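DUF724 domain-containing protein 6-like (Raphanus sativus, PDB 5ZWX) binds histone H3 tails carrying the H3K9me2 mark through tandem Agenet domains and, as its Arabidopsis counterpart does, probably links this mark to DNA methylation. Local coordinates at residues S27-S32 / G106-T111; L77-P82 / R143-G148; D97-F102 / D137-H142. All coordinates share one frame; numbering follows the deposited sequence.

How the interactions relate
All three contacts belong to one curled antiparallel sheet. Interactions 1 and 3 lie side by side, centres about 11 Å apart, because strands 98-103 and 106-116 are neighbours in the sheet; G110 N lies 2.8 Å from V99 O, a probable hydrogen bond. Interactions 2 and 3 share strand 139-146, with centres about 15 Å apart, and A81 packs on R140 between them. Interactions 1 and 2 are also about 15 Å apart by centres. E21 ties interactions 2 and 3 together, through salt bridges with R78 and R140. The bound H3K9me2 peptide reaches interaction 1, at S27, G28, F29 and W108.

Interaction 1. Residues S27-S32 / G106-T111; sequences SGFRGS and GWWEGT
The indole of W108 lies between the loop 27-32 and its own strand, and the loop folds round it. CG of W108 is anti to the carbonyl carbon, with chi1 -61°, and this sends the six-membered ring toward the loop. S32 sits over one face of that ring. Its CB is 3.6 Å from the ring centroid and almost on the ring normal, a CH-pi contact. F29 meets the far end of the indole rim to rim: F29 CD1 is 3.8 Å from W108 CH2. The two ring planes are 20° apart, and neither ring lies over the other. In the plane of the indole, G28 O approaches W108 CH2 to 3.4 Å. The backbones meet at S32 and W108, an antiparallel non-hydrogen-bonded pair. Beside it, E109 N donates to G31 O at 2.9 Å, and this bond is nearly straight at 170°. F29 to S32 form a type II turn. F29 O is gripped twice there, by S32 N and by S32 OG, the latter at 2.7 Å. The second bond fixes the rotation of OG; the turn and the pairing with W108 place CB over the indole. At the backbone angles of G31 a CB would be jammed against R30 O, which calls for glycine. The bound H3K9me2 peptide packs a modified side chain on W108 and a basic one on F29, so these rings line an aromatic peptide-binding surface of the tandem Agenet cassette.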
ATOM      1  N   SER A  27      13.111   6.413   2.712  1.00 44.06           N
ATOM      2  CA  SER A  27      12.433   7.600   3.230  1.00 47.01           C
ATOM      3  C   SER A  27      11.421   8.171   2.231  1.00 45.10           C
ATOM      4  O   SER A  27      10.340   8.651   2.622  1.00 43.38           O
ATOM      5  CB  SER A  27      13.451   8.679   3.608  1.00 56.92           C
ATOM      6  OG  SER A  27      14.177   9.103   2.472  1.00 61.09           O
ATOM      7  N   GLY A  28      11.757   8.091   0.943  1.00 39.07           N
ATOM      8  CA  GLY A  28      10.881   8.637  -0.087  1.00 36.12           C
ATOM      9  C   GLY A  28       9.585   7.835  -0.223  1.00 32.98           C
ATOM     10  O   GLY A  28       8.681   8.239  -0.958  1.00 30.86           O
ATOM     11  N   PHE A  29       9.481   6.704   0.477  1.00 28.15           N
ATOM     12  CA  PHE A  29       8.252   5.908   0.382  1.00 26.01           C
ATOM     13  C   PHE A  29       7.505   5.741   1.702  1.00 32.43           C
ATOM     14  O   PHE A  29       6.573   4.912   1.826  1.00 29.52           O
ATOM     15  CB  PHE A  29       8.579   4.543  -0.201  1.00 30.66           C
ATOM     16  CG  PHE A  29       8.724   4.571  -1.688  1.00 29.54           C
ATOM     17  CD1 PHE A  29       7.593   4.709  -2.498  1.00 32.38           C
ATOM     18  CD2 PHE A  29       9.966   4.488  -2.280  1.00 34.46           C
ATOM     19  CE1 PHE A  29       7.715   4.754  -3.881  1.00 34.97           C
ATOM     20  CE2 PHE A  29      10.096   4.520  -3.658  1.00 38.93           C
ATOM     21  CZ  PHE A  29       8.961   4.670  -4.459  1.00 38.16           C
ATOM     22  N   ARG A  30       7.883   6.568   2.667  1.00 30.39           N
ATOM     23  CA  ARG A  30       7.262   6.581   3.992  1.00 32.95           C
ATOM     24  C   ARG A  30       5.749   6.740   3.879  1.00 32.00           C
ATOM     25  O   ARG A  30       5.257   7.684   3.247  1.00 30.04           O
ATOM     26  CB  ARG A  30       7.841   7.729   4.830  1.00 43.17           C
ATOM     27  CG  ARG A  30       7.631   7.586   6.317  1.00 59.76           C
ATOM     28  CD  ARG A  30       8.524   6.500   6.884  1.00 72.67           C
ATOM     29  NE  ARG A  30       9.938   6.847   6.751  1.00 87.34           N
ATOM     30  CZ  ARG A  30      10.941   5.986   6.894  1.00 91.47           C
ATOM     31  NH1 ARG A  30      10.693   4.711   7.170  1.00 93.20           N
ATOM     32  NH2 ARG A  30      12.194   6.399   6.752  1.00 94.49           N
ATOM     33  N   GLY A  31       5.005   5.819   4.481  1.00 29.86           N
ATOM     34  CA  GLY A  31       3.560   5.920   4.436  1.00 29.84           C
ATOM     35  C   GLY A  31       2.898   5.328   3.204  1.00 28.61           C
ATOM     36  O   GLY A  31       1.668   5.437   3.071  1.00 33.44           O
ATOM     37  N   SER A  32       3.658   4.695   2.311  1.00 24.87           N
ATOM     38  CA  SER A  32       3.018   4.119   1.115  1.00 23.24           C
ATOM     39  C   SER A  32       2.821   2.618   1.168  1.00 27.02           C
ATOM     40  O   SER A  32       3.597   1.913   1.821  1.00 25.36           O
ATOM     41  CB  SER A  32       3.819   4.386  -0.139  1.00 24.11           C
ATOM     42  OG  SER A  32       5.053   3.719  -0.123  1.00 23.60           O
ATOM     43  N   GLY A 106       0.318   4.448  -6.223  1.00 23.98           N
ATOM     44  CA  GLY A 106       0.236   3.654  -4.983  1.00 26.75           C
ATOM     45  C   GLY A 106      -0.653   4.354  -3.963  1.00 29.55           C
ATOM     46  O   GLY A 106      -1.208   5.445  -4.239  1.00 24.56           O
ATOM     47  N   TRP A 107      -0.816   3.731  -2.801  1.00 25.97           N
ATOM     48  CA  TRP A 107      -1.637   4.276  -1.722  1.00 26.39           C
ATOM     49  C   TRP A 107      -0.790   4.930  -0.638  1.00 27.03           C
ATOM     50  O   TRP A 107       0.113   4.306  -0.088  1.00 29.67           O
ATOM     51  CB  TRP A 107      -2.502   3.160  -1.093  1.00 23.38           C
ATOM     52  CG  TRP A 107      -3.558   2.636  -2.037  1.00 27.44           C
ATOM     53  CD1 TRP A 107      -3.485   1.518  -2.818  1.00 30.21           C
ATOM     54  CD2 TRP A 107      -4.852   3.209  -2.282  1.00 31.91           C
ATOM     55  NE1 TRP A 107      -4.653   1.355  -3.523  1.00 35.21           N
ATOM     56  CE2 TRP A 107      -5.508   2.380  -3.217  1.00 37.49           C
ATOM     57  CE3 TRP A 107      -5.510   4.359  -1.812  1.00 28.34           C
ATOM     58  CZ2 TRP A 107      -6.800   2.648  -3.689  1.00 36.98           C
ATOM     59  CZ3 TRP A 107      -6.792   4.618  -2.273  1.00 24.46           C
ATOM     60  CH2 TRP A 107      -7.422   3.771  -3.207  1.00 28.79           C
ATOM     61  N   TRP A 108      -1.104   6.179  -0.298  1.00 22.27           N
ATOM     62  CA  TRP A 108      -0.306   6.923   0.682  1.00 22.10           C
ATOM     63  C   TRP A 108      -1.175   7.324   1.858  1.00 24.45           C
ATOM     64  O   TRP A 108      -2.226   7.953   1.676  1.00 23.04           O
ATOM     65  CB  TRP A 108       0.317   8.199   0.022  1.00 19.89           C
ATOM     66  CG  TRP A 108       1.231   7.868  -1.112  1.00 21.74           C
ATOM     67  CD1 TRP A 108       0.864   7.477  -2.368  1.00 20.98           C
ATOM     68  CD2 TRP A 108       2.685   7.865  -1.090  1.00 20.82           C
ATOM     69  NE1 TRP A 108       2.003   7.249  -3.129  1.00 24.77           N
ATOM     70  CE2 TRP A 108       3.119   7.462  -2.363  1.00 21.22           C
ATOM     71  CE3 TRP A 108       3.641   8.151  -0.109  1.00 21.16           C
ATOM     72  CZ2 TRP A 108       4.488   7.351  -2.693  1.00 21.39           C
ATOM     73  CZ3 TRP A 108       5.000   8.053  -0.437  1.00 20.82           C
ATOM     74  CH2 TRP A 108       5.400   7.653  -1.720  1.00 20.99           C
ATOM     75  N   GLU A 109      -0.748   6.975   3.061  1.00 22.78           N
ATOM     76  CA  GLU A 109      -1.530   7.274   4.262  1.00 28.78           C
ATOM     77  C   GLU A 109      -1.504   8.768   4.613  1.00 26.70           C
ATOM     78  O   GLU A 109      -0.435   9.364   4.703  1.00 22.65           O
ATOM     79  CB  GLU A 109      -0.992   6.489   5.455  1.00 33.54           C
ATOM     80  CG  GLU A 109      -1.653   6.859   6.748  1.00 49.68           C
ATOM     81  CD  GLU A 109      -1.318   5.873   7.860  1.00 67.69           C
ATOM     82  OE1 GLU A 109      -0.311   5.139   7.715  1.00 66.87           O
ATOM     83  OE2 GLU A 109      -2.073   5.835   8.858  1.00 73.66           O
ATOM     84  N   GLY A 110      -2.668   9.336   4.897  1.00 29.02           N
ATOM     85  CA  GLY A 110      -2.776  10.693   5.407  1.00 30.04           C
ATOM     86  C   GLY A 110      -4.025  10.879   6.255  1.00 31.15           C
ATOM     87  O   GLY A 110      -4.739   9.910   6.555  1.00 30.00           O
ATOM     88  N   THR A 111      -4.288  12.128   6.642  1.00 28.08           N
ATOM     89  CA  THR A 111      -5.424  12.470   7.503  1.00 27.89           C
ATOM     90  C   THR A 111      -6.287  13.535   6.856  1.00 28.16           C
ATOM     91  O   THR A 111      -5.757  14.548   6.404  1.00 26.41           O
ATOM     92  CB  THR A 111      -4.951  13.012   8.872  1.00 33.29           C
ATOM     93  OG1 THR A 111      -4.222  11.993   9.567  1.00 36.13           O
ATOM     94  CG2 THR A 111      -6.143  13.440   9.708  1.00 33.49           C
TER

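Interaction 2. Residues L77-P82 / R143-G148; sequences LRPPAP and REWVNG
R143, W145 and R78 bury the most surface here, and each meets the other segment in a different way. The R78 chain runs extended from CG to NE and slides past W145 in the opposite direction. R78 CB rests 3.8 Å from W145 CB. At the tip, R78 NH1 donates to R143 O at 2.8 Å, from above the carbonyl plane and bent to 147°. Two waters lie at the guanidinium edge. One joins R78 NH2 to R143 N; the other accepts hydrogen bonds from R78 NH1 and W145 N and donates one to E144 OE1. The indole of W145 has CG anti to the backbone N, with chi1 172°. P79 crosses it at about a right angle, with P79 CD 3.5 Å from the centroid of the five-membered ring, over the face. G148 C lies over the opposite face, toward the rim. An alanine in place of W145 would remove the surface on which P79 rests and would probably loosen the packing beside the R78 chain. R143 bends at chi2 and meets P82 tip to tip: P82 CB lies over one face of its guanidinium, 3.9 Å from R143 CZ. R143 NH1 bonds to P152 O. Strand 77-78 pairs with strand 19-22, where E21 holds R78 NH2 in a salt bridge, while W150 of strand 149-151 packs against R78, P82, R143 and W145.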
ATOM      1  N   LEU A  77       5.462  -6.764   3.907  1.00 30.05           N
ATOM      2  CA  LEU A  77       4.310  -7.212   3.123  1.00 33.53           C
ATOM      3  C   LEU A  77       3.064  -7.366   3.978  1.00 28.97           C
ATOM      4  O   LEU A  77       3.166  -7.715   5.154  1.00 30.28           O
ATOM      5  CB  LEU A  77       4.614  -8.559   2.449  1.00 32.85           C
ATOM      6  CG  LEU A  77       5.846  -8.548   1.540  1.00 31.91           C
ATOM      7  CD1 LEU A  77       6.102  -9.915   0.891  1.00 33.09           C
ATOM      8  CD2 LEU A  77       5.681  -7.449   0.471  1.00 29.44           C
ATOM      9  N   ARG A  78       1.905  -7.104   3.379  1.00 30.70           N
ATOM     10  CA  ARG A  78       0.635  -7.455   4.015  1.00 32.37           C
ATOM     11  C   ARG A  78      -0.346  -7.884   2.943  1.00 28.98           C
ATOM     12  O   ARG A  78      -0.059  -7.717   1.763  1.00 34.21           O
ATOM     13  CB  ARG A  78       0.097  -6.300   4.843  1.00 26.84           C
ATOM     14  CG  ARG A  78      -0.379  -5.093   3.954  1.00 24.90           C
ATOM     15  CD  ARG A  78      -0.755  -3.896   4.818  1.00 28.09           C
ATOM     16  NE  ARG A  78      -1.627  -2.977   4.042  1.00 25.91           N
ATOM     17  CZ  ARG A  78      -2.317  -1.970   4.584  1.00 29.34           C
ATOM     18  NH1 ARG A  78      -2.222  -1.722   5.887  1.00 31.62           N
ATOM     19  NH2 ARG A  78      -3.102  -1.217   3.823  1.00 27.92           N
ATOM     20  N   PRO A  79      -1.486  -8.507   3.325  1.00 30.97           N
ATOM     21  CA  PRO A  79      -2.378  -8.915   2.255  1.00 29.94           C
ATOM     22  C   PRO A  79      -3.051  -7.673   1.655  1.00 32.09           C
ATOM     23  O   PRO A  79      -2.976  -6.631   2.298  1.00 33.56           O
ATOM     24  CB  PRO A  79      -3.411  -9.840   2.968  1.00 35.45           C
ATOM     25  CG  PRO A  79      -2.839 -10.116   4.309  1.00 35.88           C
ATOM     26  CD  PRO A  79      -1.999  -8.910   4.647  1.00 32.39           C
ATOM     27  N   PRO A  80      -3.688  -7.802   0.488  1.00 34.26           N
ATOM     28  CA  PRO A  80      -4.547  -6.727  -0.030  1.00 42.28           C
ATOM     29  C   PRO A  80      -5.534  -6.252   1.025  1.00 41.47           C
ATOM     30  O   PRO A  80      -6.106  -7.052   1.739  1.00 38.52           O
ATOM     31  CB  PRO A  80      -5.295  -7.394  -1.183  1.00 45.80           C
ATOM     32  CG  PRO A  80      -4.443  -8.535  -1.575  1.00 44.60           C
ATOM     33  CD  PRO A  80      -3.829  -9.027  -0.320  1.00 39.45           C
ATOM     34  N   ALA A  81      -5.716  -4.945   1.122  1.00 41.80           N
ATOM     35  CA  ALA A  81      -6.659  -4.372   2.053  1.00 42.67           C
ATOM     36  C   ALA A  81      -8.045  -4.995   1.830  1.00 40.83           C
ATOM     37  O   ALA A  81      -8.402  -5.352   0.704  1.00 43.25           O
ATOM     38  CB  ALA A  81      -6.707  -2.834   1.873  1.00 43.62           C
ATOM     39  N   PRO A  82      -8.825  -5.131   2.900  1.00 44.38           N
ATOM     40  CA  PRO A  82     -10.146  -5.757   2.797  1.00 52.23           C
ATOM     41  C   PRO A  82     -11.036  -5.043   1.780  1.00 59.59           C
ATOM     42  O   PRO A  82     -10.941  -3.814   1.654  1.00 58.40           O
ATOM     43  CB  PRO A  82     -10.698  -5.623   4.217  1.00 51.21           C
ATOM     44  CG  PRO A  82      -9.483  -5.545   5.067  1.00 48.31           C
ATOM     45  CD  PRO A  82      -8.514  -4.735   4.283  1.00 46.41           C
ATOM     46  N   ARG A 143      -6.446   0.950   7.018  1.00 28.33           N
ATOM     47  CA  ARG A 143      -6.502  -0.218   7.909  1.00 32.19           C
ATOM     48  C   ARG A 143      -5.099  -0.705   8.192  1.00 33.90           C
ATOM     49  O   ARG A 143      -4.183  -0.440   7.399  1.00 31.03           O
ATOM     50  CB  ARG A 143      -7.329  -1.350   7.292  1.00 34.86           C
ATOM     51  CG  ARG A 143      -8.793  -1.019   7.058  1.00 38.87           C
ATOM     52  CD  ARG A 143      -9.697  -2.182   7.521  1.00 55.55           C
ATOM     53  NE  ARG A 143     -10.952  -2.187   6.776  1.00 69.08           N
ATOM     54  CZ  ARG A 143     -11.937  -3.059   6.947  1.00 83.77           C
ATOM     55  NH1 ARG A 143     -11.834  -4.027   7.852  1.00 83.61           N
ATOM     56  NH2 ARG A 143     -13.030  -2.960   6.203  1.00101.89           N
ATOM     57  N   GLU A 144      -4.914  -1.438   9.305  1.00 29.91           N
ATOM     58  CA  GLU A 144      -3.586  -1.935   9.627  1.00 32.18           C
ATOM     59  C   GLU A 144      -3.663  -3.434   9.736  1.00 34.69           C
ATOM     60  O   GLU A 144      -4.676  -3.966  10.165  1.00 32.76           O
ATOM     61  CB  GLU A 144      -3.042  -1.333  10.927  1.00 42.26           C
ATOM     62  CG  GLU A 144      -2.607   0.134  10.828  1.00 49.31           C
ATOM     63  CD  GLU A 144      -1.275   0.358  10.097  1.00 47.27           C
ATOM     64  OE1 GLU A 144      -0.494  -0.587   9.863  1.00 51.04           O
ATOM     65  OE2 GLU A 144      -0.987   1.512   9.779  1.00 45.34           O
ATOM     66  N   TRP A 145      -2.626  -4.102   9.267  1.00 34.56           N
ATOM     67  CA  TRP A 145      -2.513  -5.554   9.370  1.00 34.29           C
ATOM     68  C   TRP A 145      -1.659  -5.860  10.581  1.00 36.85           C
ATOM     69  O   TRP A 145      -0.470  -5.630  10.586  1.00 35.83           O
ATOM     70  CB  TRP A 145      -1.928  -6.115   8.081  1.00 32.71           C
ATOM     71  CG  TRP A 145      -1.578  -7.528   8.108  1.00 39.73           C
ATOM     72  CD1 TRP A 145      -0.327  -8.064   8.210  1.00 40.87           C
ATOM     73  CD2 TRP A 145      -2.488  -8.627   8.012  1.00 38.51           C
ATOM     74  NE1 TRP A 145      -0.408  -9.448   8.200  1.00 39.85           N
ATOM     75  CE2 TRP A 145      -1.724  -9.809   8.055  1.00 43.13           C
ATOM     76  CE3 TRP A 145      -3.873  -8.721   7.865  1.00 43.56           C
ATOM     77  CZ2 TRP A 145      -2.309 -11.078   7.988  1.00 47.92           C
ATOM     78  CZ3 TRP A 145      -4.451  -9.980   7.803  1.00 48.47           C
ATOM     79  CH2 TRP A 145      -3.668 -11.140   7.859  1.00 48.91           C
ATOM     80  N   VAL A 146      -2.287  -6.345  11.643  1.00 41.04           N
ATOM     81  CA  VAL A 146      -1.616  -6.467  12.915  1.00 39.62           C
ATOM     82  C   VAL A 146      -2.013  -7.809  13.531  1.00 43.98           C
ATOM     83  O   VAL A 146      -3.194  -8.175  13.558  1.00 45.04           O
ATOM     84  CB  VAL A 146      -1.966  -5.280  13.864  1.00 46.15           C
ATOM     85  CG1 VAL A 146      -1.162  -5.355  15.142  1.00 52.66           C
ATOM     86  CG2 VAL A 146      -1.712  -3.931  13.165  1.00 43.73           C
ATOM     87  N   ASN A 147      -1.013  -8.556  13.965  1.00 44.63           N
ATOM     88  CA  ASN A 147      -1.271  -9.861  14.579  1.00 49.98           C
ATOM     89  C   ASN A 147      -2.099 -10.783  13.700  1.00 50.61           C
ATOM     90  O   ASN A 147      -2.988 -11.462  14.183  1.00 52.36           O
ATOM     91  CB  ASN A 147      -1.979  -9.672  15.912  1.00 55.64           C
ATOM     92  CG  ASN A 147      -1.037  -9.759  17.074  1.00 64.69           C
ATOM     93  OD1 ASN A 147      -0.944 -10.797  17.737  1.00 70.51           O
ATOM     94  ND2 ASN A 147      -0.314  -8.674  17.325  1.00 64.06           N
ATOM     95  N   GLY A 148      -1.827 -10.778  12.404  1.00 47.56           N
ATOM     96  CA  GLY A 148      -2.523 -11.652  11.487  1.00 50.58           C
ATOM     97  C   GLY A 148      -3.967 -11.294  11.252  1.00 52.87           C
ATOM     98  O   GLY A 148      -4.731 -12.141  10.798  1.00 57.14           O
TER
HETATM   99  O   HOH W   1      -5.007   0.726   4.349  1.00 26.91           O
HETATM  100  O   HOH W   2      -0.464  -2.585   8.132  1.00 29.31           O

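Interaction 3. Residues D97-F102 / D137-H142; sequences DDVDAF and DELRFH
D100 leaves strand 98-102 on the face it shares with R140, and its side chain ends between R140 and H142. D100 CB packs against the arginine chain, 3.8 Å from R140 CG. D100 CG is anti to the carbonyl carbon, with chi1 -51°, and the carboxylate then splits its two oxygens. OD1 uses its syn lone pair: H142 ND1 donates to D100 OD1 at 2.6 Å, a short bond lying close to the imidazole plane. OD2 uses its anti lone pair to accept from R140 NE at 2.8 Å, a salt bridge. A weak bond from R140 NH2 reaches the same OD2. Both groups meet the carboxylate edge-on, with the oxygens near their planes, and it is turned 82° from the imidazole and 57° from the guanidinium. A negative charge here would probably favour a protonated H142, whose NE2 bonds to E144. R140 NH1 has a second acid, E21, and W107 makes a cation-pi contact with R140. The backbones of D100 and R140 form a hydrogen-bonded antiparallel pair, with two N-H to O bonds of 2.9 Å. F102 N to E138 O and H142 N to D98 O extend the pairing at its two ends. On the other face, L139 CD2 packs 3.6 Å from A101 CB. The pairing joins strands 98-103 and 139-146, consistent with the curled SH3-like barrel of what is probably the second Agenet unit of the cassette.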
ATOM      1  N   ASP A  97     -10.449  11.634   9.728  1.00 37.22           N
ATOM      2  CA  ASP A  97     -10.378  10.232   9.309  1.00 36.87           C
ATOM      3  C   ASP A  97      -8.974   9.898   8.807  1.00 36.10           C
ATOM      4  O   ASP A  97      -8.350  10.702   8.124  1.00 30.03           O
ATOM      5  CB  ASP A  97     -11.403   9.910   8.208  1.00 37.99           C
ATOM      6  CG  ASP A  97     -12.824   9.660   8.747  1.00 42.95           C
ATOM      7  OD1 ASP A  97     -13.027   9.529   9.979  1.00 43.40           O
ATOM      8  OD2 ASP A  97     -13.751   9.571   7.909  1.00 44.26           O
ATOM      9  N   ASP A  98      -8.478   8.710   9.140  1.00 30.34           N
ATOM     10  CA  ASP A  98      -7.230   8.211   8.568  1.00 34.58           C
ATOM     11  C   ASP A  98      -7.549   7.523   7.259  1.00 29.79           C
ATOM     12  O   ASP A  98      -8.372   6.613   7.226  1.00 30.20           O
ATOM     13  CB  ASP A  98      -6.529   7.236   9.519  1.00 44.22           C
ATOM     14  CG  ASP A  98      -5.807   7.953  10.640  1.00 58.07           C
ATOM     15  OD1 ASP A  98      -5.607   9.186  10.524  1.00 62.60           O
ATOM     16  OD2 ASP A  98      -5.452   7.296  11.634  1.00 64.27           O
ATOM     17  N   VAL A  99      -6.933   7.995   6.180  1.00 26.61           N
ATOM     18  CA  VAL A  99      -7.228   7.480   4.849  1.00 23.88           C
ATOM     19  C   VAL A  99      -5.933   7.150   4.126  1.00 26.00           C
ATOM     20  O   VAL A  99      -4.859   7.579   4.545  1.00 29.30           O
ATOM     21  CB  VAL A  99      -8.037   8.496   3.995  1.00 25.46           C
ATOM     22  CG1 VAL A  99      -9.452   8.699   4.610  1.00 28.98           C
ATOM     23  CG2 VAL A  99      -7.281   9.833   3.868  1.00 25.36           C
ATOM     24  N   ASP A 100      -6.021   6.359   3.064  1.00 29.43           N
ATOM     25  CA  ASP A 100      -4.937   6.320   2.081  1.00 26.89           C
ATOM     26  C   ASP A 100      -5.469   6.976   0.818  1.00 24.17           C
ATOM     27  O   ASP A 100      -6.616   6.753   0.439  1.00 26.87           O
ATOM     28  CB  ASP A 100      -4.471   4.907   1.743  1.00 28.13           C
ATOM     29  CG  ASP A 100      -4.145   4.078   2.962  1.00 31.19           C
ATOM     30  OD1 ASP A 100      -3.703   4.640   3.992  1.00 27.78           O
ATOM     31  OD2 ASP A 100      -4.351   2.841   2.876  1.00 28.34           O
ATOM     32  N   ALA A 101      -4.618   7.773   0.166  1.00 24.48           N
ATOM     33  CA  ALA A 101      -4.943   8.418  -1.099  1.00 23.76           C
ATOM     34  C   ALA A 101      -4.169   7.772  -2.248  1.00 23.41           C
ATOM     35  O   ALA A 101      -2.966   7.498  -2.122  1.00 24.87           O
ATOM     36  CB  ALA A 101      -4.618   9.916  -1.027  1.00 23.75           C
ATOM     37  N   PHE A 102      -4.844   7.508  -3.354  1.00 24.62           N
ATOM     38  CA  PHE A 102      -4.153   6.955  -4.512  1.00 25.25           C
ATOM     39  C   PHE A 102      -3.391   8.028  -5.266  1.00 24.71           C
ATOM     40  O   PHE A 102      -3.986   8.972  -5.816  1.00 25.48           O
ATOM     41  CB  PHE A 102      -5.111   6.263  -5.451  1.00 26.25           C
ATOM     42  CG  PHE A 102      -4.446   5.267  -6.350  1.00 31.52           C
ATOM     43  CD1 PHE A 102      -3.880   4.097  -5.817  1.00 32.17           C
ATOM     44  CD2 PHE A 102      -4.389   5.480  -7.716  1.00 35.17           C
ATOM     45  CE1 PHE A 102      -3.269   3.170  -6.649  1.00 30.59           C
ATOM     46  CE2 PHE A 102      -3.777   4.551  -8.552  1.00 35.44           C
ATOM     47  CZ  PHE A 102      -3.226   3.391  -8.013  1.00 35.25           C
ATOM     48  N   ASP A 137     -13.489   9.138  -4.547  1.00 32.06           N
ATOM     49  CA  ASP A 137     -13.116   7.868  -5.184  1.00 33.36           C
ATOM     50  C   ASP A 137     -11.591   7.647  -5.285  1.00 34.18           C
ATOM     51  O   ASP A 137     -11.154   6.602  -5.766  1.00 33.27           O
ATOM     52  CB  ASP A 137     -13.759   7.761  -6.572  1.00 36.40           C
ATOM     53  CG  ASP A 137     -13.488   8.977  -7.436  1.00 48.58           C
ATOM     54  OD1 ASP A 137     -14.453   9.607  -7.924  1.00 60.36           O
ATOM     55  OD2 ASP A 137     -12.308   9.311  -7.625  1.00 46.47           O
ATOM     56  N   GLU A 138     -10.785   8.614  -4.836  1.00 29.02           N
ATOM     57  CA  GLU A 138      -9.329   8.446  -4.765  1.00 25.50           C
ATOM     58  C   GLU A 138      -8.851   8.035  -3.372  1.00 31.91           C
ATOM     59  O   GLU A 138      -7.638   7.893  -3.136  1.00 29.04           O
ATOM     60  CB  GLU A 138      -8.621   9.756  -5.178  1.00 23.51           C
ATOM     61  CG  GLU A 138      -8.906  10.151  -6.595  1.00 25.88           C
ATOM     62  CD  GLU A 138      -8.213  11.490  -6.957  1.00 33.76           C
ATOM     63  OE1 GLU A 138      -8.742  12.558  -6.570  1.00 34.74           O
ATOM     64  OE2 GLU A 138      -7.147  11.445  -7.619  1.00 31.11           O
ATOM     65  N   LEU A 139      -9.793   7.862  -2.443  1.00 28.97           N
ATOM     66  CA  LEU A 139      -9.413   7.564  -1.058  1.00 25.55           C
ATOM     67  C   LEU A 139      -9.948   6.208  -0.619  1.00 28.06           C
ATOM     68  O   LEU A 139     -10.968   5.752  -1.133  1.00 30.09           O
ATOM     69  CB  LEU A 139      -9.946   8.616  -0.100  1.00 26.50           C
ATOM     70  CG  LEU A 139      -9.622  10.082  -0.417  1.00 26.63           C
ATOM     71  CD1 LEU A 139     -10.324  10.881   0.639  1.00 29.77           C
ATOM     72  CD2 LEU A 139      -8.111  10.293  -0.349  1.00 23.38           C
ATOM     73  N   ARG A 140      -9.255   5.583   0.332  1.00 26.60           N
ATOM     74  CA  ARG A 140      -9.823   4.434   1.043  1.00 30.69           C
ATOM     75  C   ARG A 140      -9.623   4.621   2.558  1.00 28.87           C
ATOM     76  O   ARG A 140      -8.696   5.260   2.986  1.00 26.57           O
ATOM     77  CB  ARG A 140      -9.173   3.131   0.556  1.00 29.06           C
ATOM     78  CG  ARG A 140      -7.692   3.009   0.907  1.00 25.46           C
ATOM     79  CD  ARG A 140      -7.042   1.695   0.326  1.00 28.80           C
ATOM     80  NE  ARG A 140      -5.649   1.509   0.776  1.00 27.15           N
ATOM     81  CZ  ARG A 140      -4.894   0.438   0.495  1.00 31.59           C
ATOM     82  NH1 ARG A 140      -5.366  -0.548  -0.276  1.00 30.42           N
ATOM     83  NH2 ARG A 140      -3.649   0.354   0.977  1.00 29.54           N
ATOM     84  N   PHE A 141     -10.472   4.032   3.385  1.00 26.23           N
ATOM     85  CA  PHE A 141     -10.256   4.148   4.818  1.00 29.40           C
ATOM     86  C   PHE A 141      -9.039   3.329   5.134  1.00 35.37           C
ATOM     87  O   PHE A 141      -8.869   2.251   4.571  1.00 32.67           O
ATOM     88  CB  PHE A 141     -11.495   3.689   5.609  1.00 29.15           C
ATOM     89  CG  PHE A 141     -12.621   4.655   5.508  1.00 37.78           C
ATOM     90  CD1 PHE A 141     -12.575   5.845   6.207  1.00 39.58           C
ATOM     91  CD2 PHE A 141     -13.713   4.398   4.692  1.00 41.68           C
ATOM     92  CE1 PHE A 141     -13.614   6.769   6.108  1.00 46.92           C
ATOM     93  CE2 PHE A 141     -14.755   5.297   4.600  1.00 46.74           C
ATOM     94  CZ  PHE A 141     -14.704   6.491   5.306  1.00 44.23           C
ATOM     95  N   HIS A 142      -8.165   3.881   5.970  1.00 27.61           N
ATOM     96  CA  HIS A 142      -6.911   3.223   6.312  1.00 25.86           C
ATOM     97  C   HIS A 142      -7.164   2.039   7.241  1.00 27.40           C
ATOM     98  O   HIS A 142      -7.998   2.137   8.133  1.00 30.19           O
ATOM     99  CB  HIS A 142      -5.956   4.193   6.999  1.00 31.07           C
ATOM    100  CG  HIS A 142      -4.617   3.601   7.277  1.00 26.60           C
ATOM    101  ND1 HIS A 142      -3.648   3.455   6.302  1.00 31.29           N
ATOM    102  CD2 HIS A 142      -4.103   3.031   8.396  1.00 32.23           C
ATOM    103  CE1 HIS A 142      -2.585   2.873   6.819  1.00 31.10           C
ATOM    104  NE2 HIS A 142      -2.837   2.596   8.093  1.00 32.01           N
TER
HETATM  105  O   HOH W   3      -6.106   8.910  -7.882  1.00 39.52           O
HETATM  106  O   HOH W   4      -4.020  11.161  -7.393  1.00 42.54           O